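Local coordinates for protein predicted HD superfamily hydrolase (uncultured Thermotogales bacterium, PDB 2PQ7) that probably acts as a metal-dependent hydrolase of the HD-domain superfamily, holding a pair of iron(III) ions at its centre, at residues A[10-15]-A[95-100]; A[65-70]-A[130-135]; A[124-129]-A[189-194]. All coordinates share one frame; numbering follows the deposited sequence.

Interaction 1: A[10-15]-A[95-100]; sequences RIPHLR and MGFDIS
Met95, a selenomethionine, sets its CB over one face of the His13 imidazole, 3.9 Å from the ring centroid and 16° off the normal, a CH-pi contact displaced toward the rim of the ring. With CG anti to the carbonyl carbon (chi1 -66°) and the chain extended beyond it, the side chain runs past that of His13 in the opposite direction, which brings SE to 3.9 Å from His13 CB. The carbonyl O of Met95 lies 2.9 Å from His13 NE2, but the angle is too poor for a hydrogen bond, so the pair meets through the CH-pi contact and van der Waals packing. Gly96 carries the chain on to Phe97. The ring of Phe97 offers its far end to Pro12: CZ touches CB of the proline at 4.0 Å, while Pro12 O sits in the ring plane, 3.6 Å from CZ. Asp98 then caps the start of helix 99-111 through OD1 and the backbone N of Phe101. The contact thus joins, at the surface, the turn that opens helix 14-25 to the loop before helix 99-111; Met95 also packs on Ile17 and Ile20 of helix 14-25, and Phe97 reaches Ile61 of helix 56-65.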
loop_
_atom_site.group_PDB
_atom_site.type_symbol
_atom_site.label_atom_id
_atom_site.label_comp_id
_atom_site.label_asym_id
_atom_site.label_seq_id
_atom_site.Cartn_x
_atom_site.Cartn_y
_atom_site.Cartn_z
ATOM N N ARG A 10 -4.583 -31.946 10.456
ATOM C CA ARG A 10 -6.023 -31.963 10.759
ATOM C C ARG A 10 -6.951 -32.317 9.640
ATOM O O ARG A 10 -8.063 -32.760 9.882
ATOM C CB ARG A 10 -6.469 -30.596 11.265
ATOM C CG ARG A 10 -6.057 -30.326 12.682
ATOM C CD ARG A 10 -6.365 -28.952 13.181
ATOM N NE ARG A 10 -7.745 -28.730 13.618
ATOM C CZ ARG A 10 -8.124 -27.717 14.375
ATOM N NH1 ARG A 10 -7.245 -26.819 14.801
ATOM N NH2 ARG A 10 -9.412 -27.579 14.686
ATOM N N ILE A 11 -6.518 -32.135 8.401
ATOM C CA ILE A 11 -7.449 -32.291 7.263
ATOM C C ILE A 11 -7.028 -33.387 6.322
ATOM O O ILE A 11 -5.978 -33.267 5.687
ATOM C CB ILE A 11 -7.554 -30.937 6.533
ATOM C CG1 ILE A 11 -7.977 -29.868 7.524
ATOM C CG2 ILE A 11 -8.531 -31.062 5.342
ATOM C CD1 ILE A 11 -7.779 -28.542 7.059
ATOM N N PRO A 12 -7.857 -34.459 6.186
ATOM C CA PRO A 12 -7.493 -35.516 5.277
ATOM C C PRO A 12 -7.305 -35.050 3.869
ATOM O O PRO A 12 -8.063 -34.200 3.383
ATOM C CB PRO A 12 -8.705 -36.459 5.303
ATOM C CG PRO A 12 -9.378 -36.170 6.512
ATOM C CD PRO A 12 -9.149 -34.759 6.844
ATOM N N HIS A 13 -6.315 -35.617 3.222
ATOM C CA HIS A 13 -6.041 -35.403 1.815
ATOM C C HIS A 13 -5.707 -34.001 1.440
ATOM O O HIS A 13 -5.693 -33.683 0.256
ATOM C CB HIS A 13 -7.206 -35.906 0.959
ATOM C CG HIS A 13 -7.494 -37.346 1.159
ATOM N ND1 HIS A 13 -6.731 -38.332 0.580
ATOM C CD2 HIS A 13 -8.396 -37.971 1.951
ATOM C CE1 HIS A 13 -7.196 -39.508 0.964
ATOM N NE2 HIS A 13 -8.211 -39.316 1.785
ATOM N N LEU A 14 -5.321 -33.187 2.410
ATOM C CA LEU A 14 -5.064 -31.804 2.111
ATOM C C LEU A 14 -3.949 -31.593 1.103
ATOM O O LEU A 14 -4.039 -30.751 0.237
ATOM C CB LEU A 14 -4.811 -31.003 3.384
ATOM C CG LEU A 14 -4.668 -29.495 3.169
ATOM C CD1 LEU A 14 -5.911 -28.946 2.570
ATOM C CD2 LEU A 14 -4.384 -28.773 4.470
ATOM N N ARG A 15 -2.847 -32.325 1.270
ATOM C CA ARG A 15 -1.732 -32.190 0.366
ATOM C C ARG A 15 -2.124 -32.450 -1.087
ATOM O O ARG A 15 -1.706 -31.686 -1.983
ATOM C CB ARG A 15 -0.627 -33.201 0.785
ATOM C CG ARG A 15 0.658 -33.105 -0.027
ATOM C CD ARG A 15 1.782 -34.029 0.515
HETATM N N MSE A 95 -11.893 -39.620 -2.178
HETATM C CA MSE A 95 -10.994 -39.384 -1.063
HETATM C C MSE A 95 -11.610 -39.818 0.275
HETATM O O MSE A 95 -11.114 -39.473 1.347
HETATM C CB MSE A 95 -10.594 -37.890 -1.063
HETATM C CG MSE A 95 -9.751 -37.455 -2.279
HETATM SE SE MSE A 95 -9.399 -35.616 -2.263
HETATM C CE MSE A 95 -7.851 -35.706 -3.409
ATOM N N GLY A 96 -12.708 -40.564 0.204
ATOM C CA GLY A 96 -13.370 -41.089 1.363
ATOM C C GLY A 96 -14.321 -40.167 2.123
ATOM O O GLY A 96 -14.813 -40.524 3.174
ATOM N N PHE A 97 -14.589 -38.962 1.608
ATOM C CA PHE A 97 -15.537 -38.096 2.316
ATOM C C PHE A 97 -16.968 -38.602 2.102
ATOM O O PHE A 97 -17.289 -39.046 0.991
ATOM C CB PHE A 97 -15.369 -36.647 1.799
ATOM C CG PHE A 97 -14.024 -36.026 2.200
ATOM C CD1 PHE A 97 -13.832 -35.558 3.494
ATOM C CD2 PHE A 97 -12.994 -35.942 1.297
ATOM C CE1 PHE A 97 -12.627 -35.000 3.869
ATOM C CE2 PHE A 97 -11.756 -35.375 1.665
ATOM C CZ PHE A 97 -11.604 -34.914 2.936
ATOM N N ASP A 98 -17.785 -38.494 3.141
ATOM C CA ASP A 98 -19.111 -39.059 3.106
ATOM C C ASP A 98 -20.113 -38.174 2.353
ATOM O O ASP A 98 -19.809 -37.018 2.043
ATOM C CB ASP A 98 -19.599 -39.519 4.488
ATOM C CG ASP A 98 -19.990 -38.402 5.436
ATOM O OD1 ASP A 98 -20.245 -37.235 5.055
ATOM O OD2 ASP A 98 -20.128 -38.751 6.630
ATOM N N ILE A 99 -21.268 -38.739 2.065
ATOM C CA ILE A 99 -22.274 -38.070 1.247
ATOM C C ILE A 99 -22.660 -36.693 1.773
ATOM O O ILE A 99 -22.743 -35.729 0.995
ATOM C CB ILE A 99 -23.543 -38.961 1.091
ATOM C CG1 ILE A 99 -23.251 -40.140 0.169
ATOM C CG2 ILE A 99 -24.696 -38.182 0.487
ATOM C CD1 ILE A 99 -24.376 -41.158 0.105
ATOM N N SER A 100 -22.920 -36.595 3.057
ATOM C CA SER A 100 -23.355 -35.332 3.622
ATOM C C SER A 100 -22.216 -34.319 3.576
ATOM O O SER A 100 -22.465 -33.164 3.266
ATOM C CB SER A 100 -23.966 -35.537 5.031
ATOM O OG SER A 100 -25.111 -36.420 4.950
#

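Interaction 2: A[65-70]-A[130-135]; sequences LHDIKR and DADRLD. With FE (Fe (III) ion), chain C; FE (Fe (III) ion), chain B; PO4 (phosphate ion), chain E; PO4 (phosphate ion), chain F.
His66 and Asp132 are adjacent ligands of one iron ion, their CA atoms 9.0 Å apart, the first in a run of two type I turns (Leu65 to Ile68, Asp67 to Arg70), the second on helix 123-133. Their side chains meet through the metal: His66 NE2 binds it at 2.2 Å and Asp132 OD1 at 2.1 Å, with the ring and carboxylate planes 72° apart. Asp132 swings its CG anti to the backbone N (chi1 -171°), which carries the carboxylate from the helix to the metal. On the far side of the imidazole, ND1 is hydrogen-bonded to Ala63 O, a second-shell contact that fixes the rotation of the ring. Asp67 bridges the two irons, OD2 on the ion shared with His66 and OD1 on the other at 2.0 Å. A water also bridges the pair and donates a 2.7 Å hydrogen bond to Asp132 OD2. Arg70, bent at chi2, turns the edge of its guanidinium to phosphate oxygens; its NE gives a 2.9 Å hydrogen bond, with an N-H...O angle of 158°, to O3 of the phosphate (probably from the crystallisation liquor) that spans both irons, and NH2 makes a longer one to the same oxygen. Its positive charge probably offsets part of the negative charge there. Besides the water, His37 and a phosphate oxygen complete the iron bound by His66; His80, His112 and oxygens of two phosphates complete the other. This H...HD...D arrangement is the signature of the HD domain, here built round a di-iron centre that is consistent with a hydrolase active site.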
loop_
_atom_site.group_PDB
_atom_site.type_symbol
_atom_site.label_atom_id
_atom_site.label_comp_id
_atom_site.label_asym_id
_atom_site.label_seq_id
_atom_site.Cartn_x
_atom_site.Cartn_y
_atom_site.Cartn_z
ATOM N N LEU A 65 -11.219 -25.440 -3.017
ATOM C CA LEU A 65 -11.860 -25.807 -4.274
ATOM C C LEU A 65 -12.772 -24.754 -4.901
ATOM O O LEU A 65 -13.129 -24.886 -6.069
ATOM C CB LEU A 65 -12.683 -27.072 -4.091
ATOM C CG LEU A 65 -11.841 -28.310 -3.822
ATOM C CD1 LEU A 65 -12.762 -29.481 -3.484
ATOM C CD2 LEU A 65 -10.915 -28.633 -4.951
ATOM N N HIS A 66 -13.043 -23.678 -4.182
ATOM C CA HIS A 66 -14.171 -22.816 -4.630
ATOM C C HIS A 66 -13.960 -22.167 -5.995
ATOM O O HIS A 66 -14.895 -22.026 -6.732
ATOM C CB HIS A 66 -14.558 -21.780 -3.588
ATOM C CG HIS A 66 -13.732 -20.539 -3.606
ATOM N ND1 HIS A 66 -12.433 -20.494 -3.170
ATOM C CD2 HIS A 66 -14.042 -19.279 -3.998
ATOM C CE1 HIS A 66 -11.964 -19.263 -3.318
ATOM N NE2 HIS A 66 -12.929 -18.501 -3.827
ATOM N N ASP A 67 -12.728 -21.797 -6.316
ATOM C CA ASP A 67 -12.402 -21.194 -7.601
ATOM C C ASP A 67 -11.564 -22.120 -8.513
ATOM O O ASP A 67 -10.923 -21.614 -9.455
ATOM C CB ASP A 67 -11.664 -19.894 -7.361
ATOM C CG ASP A 67 -12.593 -18.747 -6.964
ATOM O OD1 ASP A 67 -13.835 -18.741 -7.208
ATOM O OD2 ASP A 67 -12.056 -17.742 -6.411
ATOM N N ILE A 68 -11.616 -23.443 -8.271
ATOM C CA ILE A 68 -10.779 -24.355 -9.035
ATOM C C ILE A 68 -11.165 -24.381 -10.513
ATOM O O ILE A 68 -10.320 -24.639 -11.359
ATOM C CB ILE A 68 -10.711 -25.749 -8.413
ATOM C CG1 ILE A 68 -9.418 -26.477 -8.880
ATOM C CG2 ILE A 68 -11.975 -26.586 -8.703
ATOM C CD1 ILE A 68 -9.259 -27.863 -8.348
ATOM N N LYS A 69 -12.403 -23.955 -10.831
ATOM C CA LYS A 69 -12.841 -23.915 -12.202
ATOM C C LYS A 69 -12.802 -22.493 -12.765
ATOM O O LYS A 69 -13.345 -22.225 -13.861
ATOM C CB LYS A 69 -14.191 -24.593 -12.372
ATOM C CG LYS A 69 -14.152 -26.082 -12.241
ATOM C CD LYS A 69 -13.586 -26.726 -13.502
ATOM C CE LYS A 69 -13.522 -28.224 -13.287
ATOM N NZ LYS A 69 -13.120 -28.911 -14.531
ATOM N N ARG A 70 -12.131 -21.592 -12.077
ATOM C CA ARG A 70 -11.960 -20.231 -12.623
ATOM C C ARG A 70 -11.173 -20.232 -13.936
ATOM O O ARG A 70 -11.551 -19.564 -14.890
ATOM C CB ARG A 70 -11.301 -19.269 -11.625
ATOM C CG ARG A 70 -12.228 -18.399 -10.895
ATOM C CD ARG A 70 -12.689 -17.283 -11.779
ATOM N NE ARG A 70 -13.557 -16.365 -11.067
ATOM C CZ ARG A 70 -14.199 -15.355 -11.638
ATOM N NH1 ARG A 70 -14.077 -15.136 -12.936
ATOM N NH2 ARG A 70 -14.983 -14.573 -10.903
ATOM N N ASP A 130 -17.897 -15.338 3.201
ATOM C CA ASP A 130 -17.209 -14.351 3.966
ATOM C C ASP A 130 -15.714 -14.353 3.665
ATOM O O ASP A 130 -15.099 -13.290 3.506
ATOM C CB ASP A 130 -17.371 -14.588 5.469
ATOM C CG ASP A 130 -18.730 -14.193 6.015
ATOM O OD1 ASP A 130 -19.581 -13.593 5.275
ATOM O OD2 ASP A 130 -18.931 -14.448 7.236
ATOM N N ALA A 131 -15.119 -15.524 3.682
ATOM C CA ALA A 131 -13.690 -15.707 3.461
ATOM C C ALA A 131 -13.246 -15.174 2.089
ATOM O O ALA A 131 -12.159 -14.559 1.940
ATOM C CB ALA A 131 -13.350 -17.173 3.587
ATOM N N ASP A 132 -14.092 -15.408 1.096
ATOM C CA ASP A 132 -13.846 -14.974 -0.285
ATOM C C ASP A 132 -13.921 -13.454 -0.333
ATOM O O ASP A 132 -12.986 -12.777 -0.817
ATOM C CB ASP A 132 -14.907 -15.587 -1.183
ATOM C CG ASP A 132 -14.639 -15.393 -2.672
ATOM O OD1 ASP A 132 -13.458 -15.537 -3.093
ATOM O OD2 ASP A 132 -15.624 -15.136 -3.398
ATOM N N ARG A 133 -14.999 -12.901 0.228
ATOM C CA ARG A 133 -15.205 -11.455 0.108
ATOM C C ARG A 133 -14.229 -10.663 0.935
ATOM O O ARG A 133 -13.865 -9.535 0.544
ATOM C CB ARG A 133 -16.648 -11.061 0.416
ATOM C CG ARG A 133 -17.641 -11.669 -0.529
ATOM C CD ARG A 133 -19.080 -11.476 -0.155
ATOM N NE ARG A 133 -19.392 -10.044 -0.127
ATOM C CZ ARG A 133 -19.524 -9.278 0.963
ATOM N NH1 ARG A 133 -19.474 -9.761 2.208
ATOM N NH2 ARG A 133 -19.770 -7.987 0.791
ATOM N N LEU A 134 -13.696 -11.237 2.021
ATOM C CA LEU A 134 -12.714 -10.512 2.833
ATOM C C LEU A 134 -11.454 -10.199 2.006
ATOM O O LEU A 134 -10.710 -9.287 2.347
ATOM C CB LEU A 134 -12.250 -11.338 4.038
ATOM C CG LEU A 134 -13.093 -11.282 5.303
ATOM C CD1 LEU A 134 -12.633 -12.351 6.330
ATOM C CD2 LEU A 134 -12.982 -9.830 5.910
ATOM N N ASP A 135 -11.208 -10.964 0.950
ATOM C CA ASP A 135 -10.000 -10.766 0.141
ATOM C C ASP A 135 -10.005 -9.468 -0.668
ATOM O O ASP A 135 -8.965 -9.094 -1.200
ATOM C CB ASP A 135 -9.741 -11.972 -0.766
ATOM C CG ASP A 135 -8.294 -12.027 -1.239
ATOM O OD1 ASP A 135 -7.383 -11.920 -0.388
ATOM O OD2 ASP A 135 -8.104 -12.198 -2.453
HETATM FE FE FE C . -12.815 -16.529 -4.863
HETATM FE FE FE B . -15.309 -17.388 -7.266
HETATM P P PO4 E . -13.137 -14.930 -7.769
HETATM O O1 PO4 E . -13.693 -13.620 -8.267
HETATM O O2 PO4 E . -11.776 -15.132 -8.458
HETATM O O3 PO4 E . -14.095 -16.034 -8.223
HETATM O O4 PO4 E . -12.836 -14.800 -6.278
HETATM P P PO4 F . -16.912 -14.495 -7.482
HETATM O O1 PO4 F . -16.732 -13.870 -8.859
HETATM O O2 PO4 F . -15.892 -13.948 -6.503
HETATM O O3 PO4 F . -16.825 -16.008 -7.546
HETATM O O4 PO4 F . -18.295 -14.111 -7.016
HETATM O O HOH W 1 -14.787 -16.614 -5.497
#

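Interaction 3: A[124-129]-A[189-194]; sequences TGKILQ and TFWTET
Trp191 and Lys126 both set CG anti to their carbonyl carbon (chi1 -65° for the tryptophan), and Gln129 sets its CG anti to the backbone N; these torsions bring an alkyl chain over the indole and an amide to its edge. Lys126 crosses the tryptophan at about a right angle. Its CG stands over the five-membered ring, 3.7 Å from the centroid, in a CH-pi contact, and the extended chain continues along the CE3-CZ3 side of the six-membered ring, with CD 3.7 Å from Trp191 CE3. At the indole's edge, Trp191 NE1 donates to Gln129 OE1 over 2.9 Å, the N-H pointing almost straight at the oxygen (171°), with the donor tilted slightly from the carbonyl plane. The amide and indole are nearly coplanar. The other end of the amide is held too, Gln129 NE2 being hydrogen-bonded to the backbone O of His112, an iron ligand. Beside this pair, Ile127 CG1 touches Thr192 CG2 at 4.1 Å, while the threonine hydroxyl caps helix 193-217 through the N of Ala195. With an alanine at Trp191, Gln129 OE1 would probably lose its indole donor and the aliphatic part of Lys126 the flat surface on which it rests. The Asp130 carboxylate accepts hydrogen bonds from the backbone N atoms of Trp191 and Thr192. The chemistry pairs a CH-pi contact with one directed polar bond: the indole's face is used by methylenes and its N-H by an amide, which probably limits both the tilt and the rotation of the ring where helix 123-133 meets the approach to helix 193-217.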
loop_
_atom_site.group_PDB
_atom_site.type_symbol
_atom_site.label_atom_id
_atom_site.label_comp_id
_atom_site.label_asym_id
_atom_site.label_seq_id
_atom_site.Cartn_x
_atom_site.Cartn_y
_atom_site.Cartn_z
ATOM N N THR A 124 -21.023 -23.766 6.096
ATOM C CA THR A 124 -19.845 -23.804 5.230
ATOM C C THR A 124 -19.985 -22.764 4.117
ATOM O O THR A 124 -19.031 -22.047 3.834
ATOM C CB THR A 124 -19.612 -25.193 4.636
ATOM O OG1 THR A 124 -19.444 -26.152 5.688
ATOM C CG2 THR A 124 -18.350 -25.216 3.773
ATOM N N GLY A 125 -21.183 -22.615 3.540
ATOM C CA GLY A 125 -21.341 -21.650 2.478
ATOM C C GLY A 125 -21.228 -20.199 2.930
ATOM O O GLY A 125 -20.663 -19.391 2.229
ATOM N N LYS A 126 -21.716 -19.909 4.120
ATOM C CA LYS A 126 -21.631 -18.599 4.701
ATOM C C LYS A 126 -20.183 -18.248 5.014
ATOM O O LYS A 126 -19.713 -17.146 4.716
ATOM C CB LYS A 126 -22.549 -18.515 5.911
ATOM C CG LYS A 126 -24.042 -18.463 5.449
ATOM C CD LYS A 126 -24.992 -18.439 6.647
ATOM C CE LYS A 126 -26.454 -18.681 6.229
ATOM N NZ LYS A 126 -27.333 -19.052 7.409
ATOM N N ILE A 127 -19.463 -19.168 5.643
ATOM C CA ILE A 127 -18.052 -18.978 5.950
ATOM C C ILE A 127 -17.258 -18.789 4.673
ATOM O O ILE A 127 -16.420 -17.868 4.587
ATOM C CB ILE A 127 -17.495 -20.156 6.749
ATOM C CG1 ILE A 127 -18.139 -20.144 8.144
ATOM C CG2 ILE A 127 -15.970 -20.107 6.819
ATOM C CD1 ILE A 127 -17.827 -21.333 8.968
ATOM N N LEU A 128 -17.547 -19.577 3.652
ATOM C CA LEU A 128 -16.824 -19.496 2.384
ATOM C C LEU A 128 -17.020 -18.144 1.759
ATOM O O LEU A 128 -16.064 -17.520 1.313
ATOM C CB LEU A 128 -17.274 -20.586 1.403
ATOM C CG LEU A 128 -16.661 -20.482 0.008
ATOM C CD1 LEU A 128 -15.114 -20.546 0.051
ATOM C CD2 LEU A 128 -17.211 -21.555 -0.888
ATOM N N GLN A 129 -18.285 -17.705 1.675
ATOM C CA GLN A 129 -18.562 -16.411 1.102
ATOM C C GLN A 129 -17.891 -15.293 1.872
ATOM O O GLN A 129 -17.266 -14.421 1.256
ATOM C CB GLN A 129 -20.048 -16.187 0.960
ATOM C CG GLN A 129 -20.336 -14.984 0.159
ATOM C CD GLN A 129 -21.796 -14.949 -0.296
ATOM O OE1 GLN A 129 -22.704 -14.717 0.495
ATOM N NE2 GLN A 129 -22.022 -15.175 -1.578
ATOM N N THR A 189 -22.057 -6.440 5.938
ATOM C CA THR A 189 -22.538 -7.355 4.896
ATOM C C THR A 189 -22.065 -8.813 5.088
ATOM O O THR A 189 -22.493 -9.685 4.368
ATOM C CB THR A 189 -22.021 -6.908 3.517
ATOM O OG1 THR A 189 -20.595 -6.840 3.562
ATOM C CG2 THR A 189 -22.565 -5.519 3.147
ATOM N N PHE A 190 -21.220 -9.070 6.074
ATOM C CA PHE A 190 -20.694 -10.412 6.300
ATOM C C PHE A 190 -21.613 -11.265 7.176
ATOM O O PHE A 190 -22.312 -10.761 8.043
ATOM C CB PHE A 190 -19.297 -10.311 6.864
ATOM C CG PHE A 190 -18.312 -9.788 5.874
ATOM C CD1 PHE A 190 -18.234 -8.410 5.581
ATOM C CD2 PHE A 190 -17.494 -10.660 5.181
ATOM C CE1 PHE A 190 -17.348 -7.966 4.627
ATOM C CE2 PHE A 190 -16.600 -10.213 4.233
ATOM C CZ PHE A 190 -16.520 -8.867 3.955
ATOM N N TRP A 191 -21.603 -12.575 6.931
ATOM C CA TRP A 191 -22.469 -13.499 7.631
ATOM C C TRP A 191 -22.068 -13.747 9.057
ATOM O O TRP A 191 -22.931 -13.846 9.953
ATOM C CB TRP A 191 -22.480 -14.872 6.938
ATOM C CG TRP A 191 -23.045 -14.877 5.603
ATOM C CD1 TRP A 191 -22.375 -14.926 4.411
ATOM C CD2 TRP A 191 -24.419 -14.833 5.294
ATOM N NE1 TRP A 191 -23.267 -14.906 3.368
ATOM C CE2 TRP A 191 -24.535 -14.847 3.891
ATOM C CE3 TRP A 191 -25.579 -14.787 6.068
ATOM C CZ2 TRP A 191 -25.765 -14.832 3.251
ATOM C CZ3 TRP A 191 -26.796 -14.760 5.433
ATOM C CH2 TRP A 191 -26.883 -14.792 4.036
ATOM N N THR A 192 -20.781 -13.991 9.272
ATOM C CA THR A 192 -20.291 -14.357 10.573
ATOM C C THR A 192 -19.754 -13.182 11.378
ATOM O O THR A 192 -19.206 -12.234 10.837
ATOM C CB THR A 192 -19.179 -15.422 10.509
ATOM O OG1 THR A 192 -18.022 -14.904 9.835
ATOM C CG2 THR A 192 -19.647 -16.653 9.787
ATOM N N GLU A 193 -19.871 -13.238 12.695
ATOM C CA GLU A 193 -19.312 -12.191 13.523
ATOM C C GLU A 193 -17.793 -12.085 13.384
ATOM O O GLU A 193 -17.233 -10.988 13.405
ATOM C CB GLU A 193 -19.711 -12.451 14.993
ATOM C CG GLU A 193 -19.181 -11.410 15.968
ATOM C CD GLU A 193 -19.727 -10.003 15.693
ATOM O OE1 GLU A 193 -20.739 -9.820 14.955
ATOM O OE2 GLU A 193 -19.117 -9.053 16.236
ATOM N N THR A 194 -17.112 -13.203 13.278
ATOM C CA THR A 194 -15.677 -13.187 13.109
ATOM C C THR A 194 -15.312 -12.470 11.802
ATOM O O THR A 194 -14.397 -11.619 11.816
ATOM C CB THR A 194 -15.080 -14.604 13.133
ATOM O OG1 THR A 194 -15.441 -15.256 14.362
ATOM C CG2 THR A 194 -13.583 -14.621 12.916
#

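Overall arrangement
The three contacts show how an all-helical domain places a metal centre among packing contacts of different kinds. Interaction 2 lies about 3 Å from the centre of the chain, interaction 3 about 11 Å and interaction 1 about 18 Å, at the surface. Helix 123-133 is shared by interactions 2 and 3, whose centres are 12 Å apart and which touch through Asp130, so the helix carrying an iron ligand is also tied to the segment leading into helix 193-217. Interaction 1, about 19 Å from interaction 2 between centres, touches neither. Along the chain, interaction 1 closes before interaction 3 opens, while the segments of interaction 2 alternate with those of both.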